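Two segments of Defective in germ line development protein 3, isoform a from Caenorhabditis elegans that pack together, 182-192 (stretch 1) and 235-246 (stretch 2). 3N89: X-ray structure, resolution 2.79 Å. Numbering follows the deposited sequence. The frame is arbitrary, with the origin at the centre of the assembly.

Stretch 1, residues 182-192: PENNFTLHFTL
Stretch 2 (235-246) NIYEIKVVGNID

Two extended segments pair as neighbouring antiparallel strands, bridged from Thr 187-Val 242 to Leu 192-Tyr 237, their N-to-C directions 150° apart and their axes approaching to 4.6 Å. The register sets Leu 192 opposite Tyr 237, Phe 190 opposite Ile 239, Leu 188 opposite Val 241 and Thr 187 opposite Val 242, with CA-CA spacings of 5.1, 5.2, 5.2 and 4.6 Å. Strand phi lies between -91° and -137° and psi between 102° and 156°, the ordinary twisted beta range. The contact between them buries 947 Å², both sides summed.

The backbone carries the polar load. Each hydrogen-bonded pair closes a ring of two bonds: Leu 188 N to Val 241 O at 2.9 Å and Val 241 N to Leu 188 O at 3.0 Å; Phe 190 N to Ile 239 O at 3.0 Å and Ile 239 N to Phe 190 O at 2.9 Å; Leu 192 N to Tyr 237 O at 2.8 Å and Tyr 237 N to Leu 192 O at 2.7 Å. A seventh bond, Gly 243 N to Phe 186 O at 3.1 Å, extends the ladder past the last bridge. At the Thr 187-Val 242 pair, between the Leu 188-Val 241 ring and the Gly 243 bond, CA-H...O contacts fill in, from Thr 187 CA to Val 241 O at 3.2 Å and from Val 242 CA to Phe 186 O at 3.3 Å.

Side chains alternate between two faces. Leu 188, Phe 190 and Leu 192 share one with Tyr 237, Ile 239 and Val 241, and apart from the partly exposed Tyr 237 these residues are buried. Ile 239 (m, t) is the link here: its CD1 lies 4.3 Å from Phe 190 CD2, at the edge of that ring, and 4.5 Å from CD2 of Leu 192 (t, p). Phe 190 and Tyr 237 both take chi1 t, and their ends lead away from the opposing strand; Tyr 237 OH is hydrogen-bonded elsewhere in the structure. Leu 188 (chi1 t, chi2 126°, between wells) and Val 241 (t) have their CB atoms 4.4 Å apart.

The other face, with Thr 187, His 189 and Thr 191 facing Val 242, Lys 240 and Glu 238 (chi1 t, modelled to CG), is more open, and it suits mostly polar residues that can still offer carbon to their neighbours. Thr 187 (m) brings CG2 to 3.5 Å from Lys 240 CG, while Lys 240 (t, t, p, t) lays CD 3.6 Å from NE2 of His 189 (m), near the plane of the imidazole. The apolar exception, Val 242 (t), sets CG2 3.9 Å from Thr 187 OG1. Thr 191 (p) sets CG2 4.0 Å from Ile 236 CG2.

At the end of the ladder, Phe 186 (m, chi2 -84°) points toward the second stretch and packs on the first turn of the helix that begins at Ile 245 (t, p), whose CB sits 3.9 Å from the Phe 186 ring centroid, 12° off the normal, a CH-pi contact over the face. Gly 243, at phi 146° and psi -177°, has a backbone that calls for glycine, since a CB would jam against the preceding carbonyl; its CA comes within 4.0 Å of Asn 184 CA. Asn 244 follows at the N-cap position, without a side-chain capping bond.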

# COMPACT_ATOMS: atom_id res chain seq x y z
N PRO A 182 -23.64 -11.06 16.57
CA PRO A 182 -23.46 -9.62 16.76
C PRO A 182 -23.12 -8.93 15.44
O PRO A 182 -22.75 -9.59 14.47
CB PRO A 182 -22.33 -9.55 17.78
CG PRO A 182 -22.57 -10.77 18.62
CD PRO A 182 -22.86 -11.82 17.56
N GLU A 183 -23.24 -7.60 15.40
CA GLU A 183 -22.96 -6.87 14.16
C GLU A 183 -21.68 -6.03 14.14
O GLU A 183 -21.50 -5.19 13.26
CB GLU A 183 -24.16 -5.98 13.81
CG GLU A 183 -25.39 -6.77 13.39
CD GLU A 183 -26.56 -5.87 13.04
OE1 GLU A 183 -27.02 -5.13 13.93
OE2 GLU A 183 -27.02 -5.90 11.87
N ASN A 184 -20.80 -6.28 15.11
CA ASN A 184 -19.53 -5.58 15.20
C ASN A 184 -18.57 -6.56 15.85
O ASN A 184 -17.79 -6.22 16.74
CB ASN A 184 -19.66 -4.32 16.06
CG ASN A 184 -20.31 -3.17 15.32
OD1 ASN A 184 -21.27 -3.35 14.58
ND2 ASN A 184 -19.78 -1.96 15.53
N ASN A 185 -18.65 -7.80 15.38
CA ASN A 185 -17.85 -8.91 15.88
C ASN A 185 -16.50 -9.04 15.19
O ASN A 185 -15.79 -10.02 15.39
CB ASN A 185 -18.65 -10.21 15.70
CG ASN A 185 -18.36 -11.25 16.76
OD1 ASN A 185 -17.99 -12.38 16.46
ND2 ASN A 185 -18.55 -10.87 18.02
N PHE A 186 -16.13 -8.04 14.39
CA PHE A 186 -14.85 -8.07 13.68
C PHE A 186 -14.03 -6.80 13.82
O PHE A 186 -14.56 -5.69 13.78
CB PHE A 186 -15.08 -8.36 12.20
CG PHE A 186 -15.47 -9.78 11.92
CD1 PHE A 186 -14.50 -10.76 11.79
CD2 PHE A 186 -16.81 -10.14 11.81
CE1 PHE A 186 -14.86 -12.09 11.55
CE2 PHE A 186 -17.18 -11.46 11.58
CZ PHE A 186 -16.19 -12.44 11.45
N THR A 187 -12.72 -6.97 13.98
CA THR A 187 -11.82 -5.84 14.14
C THR A 187 -10.55 -6.03 13.32
O THR A 187 -9.96 -7.11 13.33
CB THR A 187 -11.40 -5.68 15.61
OG1 THR A 187 -12.56 -5.63 16.44
CG2 THR A 187 -10.58 -4.41 15.79
N LEU A 188 -10.14 -4.98 12.61
CA LEU A 188 -8.92 -5.03 11.81
C LEU A 188 -7.99 -3.90 12.25
O LEU A 188 -8.43 -2.77 12.46
CB LEU A 188 -9.21 -4.87 10.31
CG LEU A 188 -7.93 -4.85 9.46
CD1 LEU A 188 -8.02 -5.90 8.36
CD2 LEU A 188 -7.70 -3.46 8.88
N HIS A 189 -6.71 -4.23 12.38
CA HIS A 189 -5.71 -3.26 12.80
C HIS A 189 -4.79 -2.85 11.65
O HIS A 189 -3.88 -3.59 11.28
CB HIS A 189 -4.91 -3.85 13.95
CG HIS A 189 -5.70 -4.03 15.20
ND1 HIS A 189 -5.77 -5.23 15.88
CD2 HIS A 189 -6.45 -3.15 15.92
CE1 HIS A 189 -6.51 -5.08 16.96
NE2 HIS A 189 -6.94 -3.83 17.00
N PHE A 190 -5.04 -1.68 11.08
CA PHE A 190 -4.20 -1.20 9.99
C PHE A 190 -3.04 -0.38 10.55
O PHE A 190 -3.24 0.53 11.35
CB PHE A 190 -5.02 -0.35 9.02
CG PHE A 190 -4.32 -0.06 7.73
CD1 PHE A 190 -4.10 -1.07 6.80
CD2 PHE A 190 -3.86 1.22 7.43
CE1 PHE A 190 -3.44 -0.81 5.60
CE2 PHE A 190 -3.20 1.50 6.24
CZ PHE A 190 -2.99 0.48 5.32
N THR A 191 -1.82 -0.72 10.14
CA THR A 191 -0.63 -0.01 10.59
C THR A 191 -0.15 0.94 9.52
O THR A 191 0.39 0.52 8.49
CB THR A 191 0.53 -0.97 10.90
OG1 THR A 191 0.72 -1.85 9.79
CG2 THR A 191 0.25 -1.76 12.16
N LEU A 192 -0.34 2.22 9.76
CA LEU A 192 0.07 3.23 8.81
C LEU A 192 1.35 3.83 9.34
O LEU A 192 1.62 3.77 10.55
CB LEU A 192 -0.99 4.33 8.71
CG LEU A 192 -0.80 5.34 7.59
CD1 LEU A 192 -1.09 4.66 6.26
CD2 LEU A 192 -1.74 6.54 7.78
N ASN A 235 6.83 5.85 14.86
CA ASN A 235 6.87 5.65 13.41
C ASN A 235 5.65 4.89 12.89
O ASN A 235 5.28 5.05 11.72
CB ASN A 235 8.12 4.87 13.03
CG ASN A 235 9.38 5.70 13.17
OD1 ASN A 235 10.39 5.24 13.70
ND2 ASN A 235 9.33 6.93 12.69
N ILE A 236 5.05 4.07 13.74
CA ILE A 236 3.87 3.28 13.38
C ILE A 236 2.63 3.86 14.04
O ILE A 236 2.62 4.13 15.23
CB ILE A 236 4.03 1.80 13.84
CG1 ILE A 236 5.19 1.14 13.08
CG2 ILE A 236 2.74 1.03 13.61
CD1 ILE A 236 5.01 1.07 11.57
N TYR A 237 1.57 4.04 13.24
CA TYR A 237 0.30 4.60 13.71
C TYR A 237 -0.77 3.54 13.48
O TYR A 237 -0.91 3.03 12.37
CB TYR A 237 -0.03 5.85 12.91
CG TYR A 237 -1.22 6.66 13.39
CD1 TYR A 237 -1.09 7.59 14.43
CD2 TYR A 237 -2.45 6.56 12.75
CE1 TYR A 237 -2.15 8.40 14.81
CE2 TYR A 237 -3.53 7.37 13.12
CZ TYR A 237 -3.37 8.29 14.15
OH TYR A 237 -4.44 9.09 14.50
N GLU A 238 -1.55 3.22 14.51
CA GLU A 238 -2.59 2.21 14.36
C GLU A 238 -4.00 2.76 14.21
O GLU A 238 -4.46 3.58 15.02
CB GLU A 238 -2.56 1.25 15.55
CG GLU A 238 -3.61 0.15 15.49
N ILE A 239 -4.68 2.31 13.16
CA ILE A 239 -6.06 2.70 12.86
C ILE A 239 -6.91 1.46 13.14
O ILE A 239 -6.70 0.43 12.51
CB ILE A 239 -6.23 3.07 11.36
CG1 ILE A 239 -5.33 4.25 11.00
CG2 ILE A 239 -7.68 3.41 11.06
CD1 ILE A 239 -5.40 4.64 9.53
N LYS A 240 -7.87 1.56 14.07
CA LYS A 240 -8.72 0.40 14.36
C LYS A 240 -10.08 0.46 13.67
O LYS A 240 -10.82 1.43 13.81
CB LYS A 240 -8.94 0.24 15.87
CG LYS A 240 -9.50 -1.14 16.21
CD LYS A 240 -9.55 -1.44 17.69
CE LYS A 240 -10.74 -0.79 18.37
NZ LYS A 240 -10.93 -1.36 19.73
N VAL A 241 -10.40 -0.59 12.93
CA VAL A 241 -11.66 -0.67 12.19
C VAL A 241 -12.56 -1.75 12.79
O VAL A 241 -12.09 -2.84 13.10
CB VAL A 241 -11.38 -1.01 10.70
CG1 VAL A 241 -12.66 -0.99 9.90
CG2 VAL A 241 -10.41 -0.01 10.11
N VAL A 242 -13.85 -1.45 12.97
CA VAL A 242 -14.80 -2.43 13.53
C VAL A 242 -16.06 -2.56 12.68
O VAL A 242 -16.47 -1.60 12.03
CB VAL A 242 -15.22 -2.06 14.97
CG1 VAL A 242 -16.30 -3.02 15.47
CG2 VAL A 242 -14.03 -2.09 15.90
N GLY A 243 -16.68 -3.74 12.68
CA GLY A 243 -17.89 -3.96 11.91
C GLY A 243 -17.98 -5.39 11.38
O GLY A 243 -17.11 -6.21 11.68
N ASN A 244 -19.02 -5.69 10.62
CA ASN A 244 -19.16 -7.03 10.06
C ASN A 244 -17.95 -7.31 9.18
O ASN A 244 -17.25 -6.38 8.76
CB ASN A 244 -20.43 -7.16 9.21
CG ASN A 244 -21.68 -6.89 10.01
OD1 ASN A 244 -21.67 -6.91 11.24
ND2 ASN A 244 -22.78 -6.63 9.30
N ILE A 245 -17.72 -8.58 8.88
CA ILE A 245 -16.58 -8.96 8.06
C ILE A 245 -16.54 -8.29 6.69
O ILE A 245 -15.50 -7.77 6.30
CB ILE A 245 -16.52 -10.51 7.90
CG1 ILE A 245 -15.33 -10.89 7.02
CG2 ILE A 245 -17.83 -11.03 7.31
CD1 ILE A 245 -14.01 -10.39 7.55
N ASP A 246 -17.65 -8.29 5.96
CA ASP A 246 -17.67 -7.67 4.62
C ASP A 246 -17.35 -6.18 4.61
O ASP A 246 -16.59 -5.71 3.76
CB ASP A 246 -19.02 -7.90 3.95
CG ASP A 246 -19.25 -9.34 3.57
OD1 ASP A 246 -18.53 -9.85 2.69
OD2 ASP A 246 -20.16 -9.97 4.16